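Local coordinates for protein phosphatase Slingshot homolog 2 (Homo sapiens, PDB 2NT2) that dephosphorylates the actin-depolymerising factor cofilin and so activates it, regulating actin filament dynamics through the phosphatase catalytic domain of which this chain consists, at residues I33-R38 with L85-M90; V55-A60 with G91-A96. The protein carries 1 engineered substitution. All coordinates share one frame; numbering follows the deposited sequence.

Contact 1 (I33-R38 with L85-M90). Engineered in segment 85-90: Ser88 (natural residue Cys). With SO4 (sulfate ion), chain D.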
loop_
_atom_site.group_PDB
_atom_site.type_symbol
_atom_site.label_atom_id
_atom_site.label_comp_id
_atom_site.label_asym_id
_atom_site.label_seq_id
_atom_site.Cartn_x
_atom_site.Cartn_y
_atom_site.Cartn_z
ATOM N N ILE A 33 -4.868 -7.694 -4.623
ATOM C CA ILE A 33 -5.111 -6.960 -3.386
ATOM C C ILE A 33 -3.981 -7.195 -2.388
ATOM O O ILE A 33 -3.727 -8.331 -1.995
ATOM C CB ILE A 33 -6.445 -7.348 -2.740
ATOM C CG1 ILE A 33 -7.663 -7.171 -3.648
ATOM C CG2 ILE A 33 -6.642 -6.579 -1.440
ATOM C CD1 ILE A 33 -8.957 -7.617 -2.995
ATOM N N LEU A 34 -3.334 -6.093 -2.031
ATOM C CA LEU A 34 -2.325 -6.040 -0.990
ATOM C C LEU A 34 -2.967 -5.611 0.334
ATOM O O LEU A 34 -3.291 -4.447 0.562
ATOM C CB LEU A 34 -1.194 -5.096 -1.377
ATOM C CG LEU A 34 0.026 -5.063 -0.457
ATOM C CD1 LEU A 34 0.465 -6.469 -0.082
ATOM C CD2 LEU A 34 1.162 -4.294 -1.123
ATOM N N ASN A 35 -3.174 -6.616 1.171
ATOM C CA ASN A 35 -3.782 -6.476 2.481
ATOM C C ASN A 35 -2.705 -6.380 3.560
ATOM O O ASN A 35 -2.170 -7.399 3.989
ATOM C CB ASN A 35 -4.692 -7.680 2.729
ATOM C CG ASN A 35 -5.477 -7.570 4.016
ATOM O OD1 ASN A 35 -5.155 -6.744 4.867
ATOM N ND2 ASN A 35 -6.502 -8.409 4.136
ATOM N N VAL A 36 -2.395 -5.160 3.968
ATOM C CA VAL A 36 -1.341 -4.853 4.920
ATOM C C VAL A 36 -1.856 -4.866 6.353
ATOM O O VAL A 36 -1.708 -3.893 7.100
ATOM C CB VAL A 36 -0.717 -3.470 4.625
ATOM C CG1 VAL A 36 0.636 -3.343 5.315
ATOM C CG2 VAL A 36 -0.565 -3.260 3.130
ATOM N N THR A 37 -2.519 -5.955 6.737
ATOM C CA THR A 37 -3.069 -6.097 8.072
ATOM C C THR A 37 -2.875 -7.526 8.587
ATOM O O THR A 37 -2.687 -8.448 7.795
ATOM C CB THR A 37 -4.573 -5.784 8.174
ATOM O OG1 THR A 37 -5.331 -6.968 7.867
ATOM C CG2 THR A 37 -5.028 -4.703 7.212
ATOM N N ARG A 38 -2.969 -7.664 9.900
ATOM C CA ARG A 38 -3.061 -8.959 10.553
ATOM C C ARG A 38 -4.526 -9.320 10.826
ATOM O O ARG A 38 -4.891 -10.493 10.732
ATOM C CB ARG A 38 -2.290 -8.967 11.875
ATOM C CG ARG A 38 -2.498 -10.250 12.677
ATOM C CD ARG A 38 -1.323 -11.201 12.513
ATOM N NE ARG A 38 -1.726 -12.477 11.933
ATOM C CZ ARG A 38 -0.921 -13.356 11.364
ATOM N NH1 ARG A 38 0.383 -13.126 11.277
ATOM N NH2 ARG A 38 -1.419 -14.481 10.869
ATOM N N LEU A 85 -5.064 -2.959 -5.165
ATOM C CA LEU A 85 -5.539 -2.194 -4.022
ATOM C C LEU A 85 -4.612 -2.394 -2.825
ATOM O O LEU A 85 -4.497 -3.479 -2.257
ATOM C CB LEU A 85 -6.972 -2.581 -3.649
ATOM C CG LEU A 85 -7.462 -2.091 -2.279
ATOM C CD1 LEU A 85 -7.592 -0.578 -2.269
ATOM C CD2 LEU A 85 -8.780 -2.754 -1.907
ATOM N N VAL A 86 -3.934 -1.323 -2.412
ATOM C CA VAL A 86 -3.213 -1.416 -1.145
ATOM C C VAL A 86 -4.118 -0.897 -0.026
ATOM O O VAL A 86 -4.507 0.268 -0.051
ATOM C CB VAL A 86 -1.887 -0.652 -1.122
ATOM C CG1 VAL A 86 -1.043 -1.173 0.041
ATOM C CG2 VAL A 86 -1.144 -0.800 -2.437
ATOM N N HIS A 87 -4.456 -1.775 0.915
ATOM C CA HIS A 87 -5.373 -1.381 1.985
ATOM C C HIS A 87 -4.905 -1.885 3.346
ATOM O O HIS A 87 -4.132 -2.832 3.464
ATOM C CB HIS A 87 -6.794 -1.840 1.692
ATOM C CG HIS A 87 -7.099 -3.280 1.933
ATOM N ND1 HIS A 87 -7.641 -3.731 3.117
ATOM C CD2 HIS A 87 -6.958 -4.380 1.158
ATOM C CE1 HIS A 87 -7.816 -5.040 3.061
ATOM N NE2 HIS A 87 -7.406 -5.462 1.881
ATOM N N SER A 88 -5.382 -1.179 4.364
ATOM C CA SER A 88 -5.225 -1.547 5.763
ATOM C C SER A 88 -6.606 -1.596 6.413
ATOM O O SER A 88 -7.587 -1.938 5.746
ATOM C CB SER A 88 -4.303 -0.563 6.480
ATOM O OG SER A 88 -4.681 0.779 6.225
ATOM N N LYS A 89 -6.700 -1.228 7.682
ATOM C CA LYS A 89 -8.028 -1.012 8.266
ATOM C C LYS A 89 -8.550 0.375 7.888
ATOM O O LYS A 89 -9.659 0.505 7.386
ATOM C CB LYS A 89 -8.000 -1.189 9.778
ATOM C CG LYS A 89 -9.138 -0.510 10.523
ATOM C CD LYS A 89 -9.667 -1.358 11.661
ATOM C CE LYS A 89 -10.938 -0.760 12.241
ATOM N NZ LYS A 89 -11.868 -1.809 12.742
ATOM N N MET A 90 -7.762 1.422 8.131
ATOM C CA MET A 90 -8.218 2.766 7.802
ATOM C C MET A 90 -7.680 3.281 6.474
ATOM O O MET A 90 -8.291 4.179 5.885
ATOM C CB MET A 90 -7.872 3.748 8.924
ATOM C CG MET A 90 -8.195 3.267 10.325
ATOM S SD MET A 90 -9.919 2.821 10.592
ATOM C CE MET A 90 -10.762 3.977 9.520
HETATM S S SO4 D . -4.287 1.579 9.291
HETATM O O1 SO4 D . -5.471 0.732 9.298
HETATM O O2 SO4 D . -4.300 2.510 10.418
HETATM O O3 SO4 D . -3.085 0.745 9.392
HETATM O O4 SO4 D . -4.248 2.338 8.037
#
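The His87 imidazole lies against Asn35 and Ile33: CA of Asn35 sits over one ring face, 4.2 Å from the centroid in a CH-pi contact, while CG2 of Ile33 meets the rim in the ring plane, 3.4 Å from CD2. The Asn35 amide crosses the ring obliquely, the two planes 36° apart, with its CG near His87 NE2 and CE1. His87 CG stands between the backbone N and the carbonyl carbon (chi1 78°), from where the ring leans over to 33-38. Within 14° of the ring plane, His87 ND1 donates to Ser88 O at 3.2 Å, fixing the ring's rotation. An alanine in place of His87 would probably leave Ser88 O without this donor and open a gap beside Ile33 CG2 and the Asn35 amide.

The strand segments 33-35 and 85-87 run parallel, their axes 4.8 Å apart at the closest, joined by Leu34 N to Leu85 O, His87 N to Leu34 O and Val36 N to His87 O. On the face away from His87, Val86 CG1 packs against Leu34 CD2 at 4.0 Å and Val36 CG2 at 3.8 Å; Val99 of helix 94-107 covers Val86. Past the strand ends, Thr37 CG2 presses on Ser88 CA, tighter than usual at 3.5 Å, while its OG1 is held by Ile40 N.

Ser88, engineered from the cysteine that forms the phosphocysteine intermediate, has its OG in hydrogen bonds with Gly91 N and Ser95 OG, beside a sulfate, probably from the crystallisation liquor, to which Met90 N donates at 2.7 Å. His87 and the nucleophile position open the HCX5R signature of the protein-tyrosine phosphatases, whose P-loop cradles the anion and ends in Arg94.

Contact 2 (V55-A60 with G91-A96). With SO4 (sulfate ion), chain D.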
loop_
_atom_site.group_PDB
_atom_site.type_symbol
_atom_site.label_atom_id
_atom_site.label_comp_id
_atom_site.label_asym_id
_atom_site.label_seq_id
_atom_site.Cartn_x
_atom_site.Cartn_y
_atom_site.Cartn_z
ATOM N N VAL A 55 0.627 -7.725 10.094
ATOM C CA VAL A 55 1.266 -6.746 10.948
ATOM C C VAL A 55 0.251 -5.803 11.572
ATOM O O VAL A 55 -0.788 -5.502 10.971
ATOM C CB VAL A 55 2.267 -5.946 10.079
ATOM C CG1 VAL A 55 1.936 -4.465 10.109
ATOM C CG2 VAL A 55 3.693 -6.224 10.500
ATOM N N TYR A 56 0.511 -5.324 12.790
ATOM C CA TYR A 56 -0.400 -4.364 13.406
ATOM C C TYR A 56 0.126 -2.934 13.212
ATOM O O TYR A 56 1.321 -2.707 13.030
ATOM C CB TYR A 56 -0.606 -4.631 14.883
ATOM C CG TYR A 56 -1.254 -5.923 15.294
ATOM C CD1 TYR A 56 -0.509 -6.944 15.869
ATOM C CD2 TYR A 56 -2.613 -6.143 15.124
ATOM C CE1 TYR A 56 -1.087 -8.139 16.255
ATOM C CE2 TYR A 56 -3.204 -7.332 15.505
ATOM C CZ TYR A 56 -2.442 -8.328 16.070
ATOM O OH TYR A 56 -3.027 -9.517 16.453
ATOM N N ASP A 57 -0.794 -1.981 13.257
ATOM C CA ASP A 57 -0.501 -0.560 13.153
ATOM C C ASP A 57 0.039 -0.022 14.477
ATOM O O ASP A 57 -0.657 0.698 15.199
ATOM C CB ASP A 57 -1.766 0.217 12.768
ATOM C CG ASP A 57 -1.465 1.628 12.297
ATOM O OD1 ASP A 57 -0.295 1.905 11.965
ATOM O OD2 ASP A 57 -2.416 2.442 12.247
ATOM N N GLU A 58 1.274 -0.403 14.788
ATOM C CA GLU A 58 1.919 -0.049 16.041
ATOM C C GLU A 58 3.416 0.215 15.846
ATOM O O GLU A 58 4.004 -0.292 14.897
ATOM C CB GLU A 58 1.741 -1.144 17.091
ATOM C CG GLU A 58 1.218 -2.465 16.567
ATOM C CD GLU A 58 1.927 -3.654 17.193
ATOM O OE1 GLU A 58 2.940 -4.111 16.630
ATOM O OE2 GLU A 58 1.444 -4.090 18.253
ATOM N N GLU A 59 3.970 0.987 16.764
ATOM C CA GLU A 59 5.359 1.430 16.720
ATOM C C GLU A 59 6.329 0.256 16.627
ATOM O O GLU A 59 7.426 0.390 16.084
ATOM C CB GLU A 59 5.667 2.298 17.938
ATOM C CG GLU A 59 6.938 1.953 18.682
ATOM C CD GLU A 59 6.811 2.125 20.182
ATOM O OE1 GLU A 59 7.737 1.656 20.892
ATOM O OE2 GLU A 59 5.793 2.695 20.655
ATOM N N ALA A 60 5.912 -0.889 17.153
ATOM C CA ALA A 60 6.751 -2.076 17.226
ATOM C C ALA A 60 6.784 -2.821 15.898
ATOM O O ALA A 60 7.559 -3.760 15.706
ATOM C CB ALA A 60 6.264 -2.998 18.335
ATOM N N GLY A 91 -6.577 2.728 5.995
ATOM C CA GLY A 91 -5.934 3.224 4.785
ATOM C C GLY A 91 -5.162 4.503 5.067
ATOM O O GLY A 91 -5.067 5.392 4.226
ATOM N N VAL A 92 -4.605 4.599 6.264
ATOM C CA VAL A 92 -3.981 5.821 6.761
ATOM C C VAL A 92 -2.517 5.626 7.117
ATOM O O VAL A 92 -1.689 6.512 6.912
ATOM C CB VAL A 92 -4.760 6.311 8.001
ATOM C CG1 VAL A 92 -3.858 7.032 8.984
ATOM C CG2 VAL A 92 -5.919 7.192 7.557
ATOM N N SER A 93 -2.168 4.461 7.653
ATOM C CA SER A 93 -0.822 4.250 8.186
ATOM C C SER A 93 -0.106 3.071 7.553
ATOM O O SER A 93 0.881 3.216 6.822
ATOM C CB SER A 93 -0.930 4.080 9.706
ATOM O OG SER A 93 0.330 3.957 10.314
ATOM N N ARG A 94 -0.576 1.853 7.799
ATOM C CA ARG A 94 0.107 0.690 7.224
ATOM C C ARG A 94 0.066 0.709 5.701
ATOM O O ARG A 94 1.070 0.462 5.025
ATOM C CB ARG A 94 -0.519 -0.604 7.741
ATOM C CG ARG A 94 -0.216 -0.916 9.202
ATOM C CD ARG A 94 -1.054 -2.100 9.672
ATOM N NE ARG A 94 -2.445 -1.721 9.907
ATOM C CZ ARG A 94 -3.386 -2.551 10.333
ATOM N NH1 ARG A 94 -3.109 -3.822 10.577
ATOM N NH2 ARG A 94 -4.618 -2.087 10.512
ATOM N N SER A 95 -1.110 0.978 5.140
ATOM C CA SER A 95 -1.277 1.007 3.694
ATOM C C SER A 95 -0.583 2.223 3.082
ATOM O O SER A 95 0.117 2.072 2.082
ATOM C CB SER A 95 -2.754 0.986 3.314
ATOM O OG SER A 95 -3.516 1.916 4.056
ATOM N N ALA A 96 -0.787 3.395 3.689
ATOM C CA ALA A 96 -0.224 4.629 3.142
ATOM C C ALA A 96 1.301 4.553 3.072
ATOM O O ALA A 96 1.883 4.848 2.030
ATOM C CB ALA A 96 -0.658 5.852 3.926
HETATM S S SO4 D . -4.287 1.579 9.291
HETATM O O1 SO4 D . -5.471 0.732 9.298
HETATM O O2 SO4 D . -4.300 2.510 10.418
HETATM O O3 SO4 D . -3.085 0.745 9.392
HETATM O O4 SO4 D . -4.248 2.338 8.037
#
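Asp57 and Arg94 meet with the acid's CB over one face of the guanidinium, 3.5 Å from NE, and with OD1 4.7 Å from that nitrogen. With CG anti to the backbone N (chi1 -165°), the carboxylate reaches Ser93, whose OG donates to Asp57 OD1 at 2.7 Å on its syn side. Asn128 ND2 also donates to OD1. Arg94 and Val55 run alongside each other in opposite senses, Arg94 CD against Val55 CG1, and a bend at chi3 (-76°) turns NE to the sulfate. Near the guanidinium plane, NH1 donates to Val55 O at 2.9 Å, and NE donates almost straight to sulfate O3 at 2.6 Å. NH2 reaches sulfate O1 and forms a salt bridge with Glu39. The backbone N atoms of Val92 and Ser93 donate to sulfate O4, at 2.9 and 3.0 Å, and Arg94 N to O3.

Val55 O and Glu39 OE1 thus fix the orientation of the guanidinium, so that NE and NH2 face the sulfate. Asp57 OD2 lies 2.6 Å from sulfate O2; the placement is consistent with the general acid aspartate of dual-specificity phosphatases, set to protonate a leaving group.

Overall arrangement
After two strands and two short helices, the chain reaches 33-38, at the end of strand 30-35, then passes through strand 49-52 into the loop holding 55-60. After helix 67-79 it returns with 85-90, which closes contact 1 over 46 intervening residues, and runs straight on into 91-96, which closes contact 2 over 30. The two loops therefore cross rather than nest. Contact 1 ties neighbouring strands at the centre of the sheet; contact 2 brings the loop after edge strand 49-52 to the start of helix 94-107. Their centres are 9 Å apart, joined by a probable hydrogen bond between OG of the engineered Ser88 and Ser95 OG, by Thr37 packing on Arg94, and by the shared sulfate.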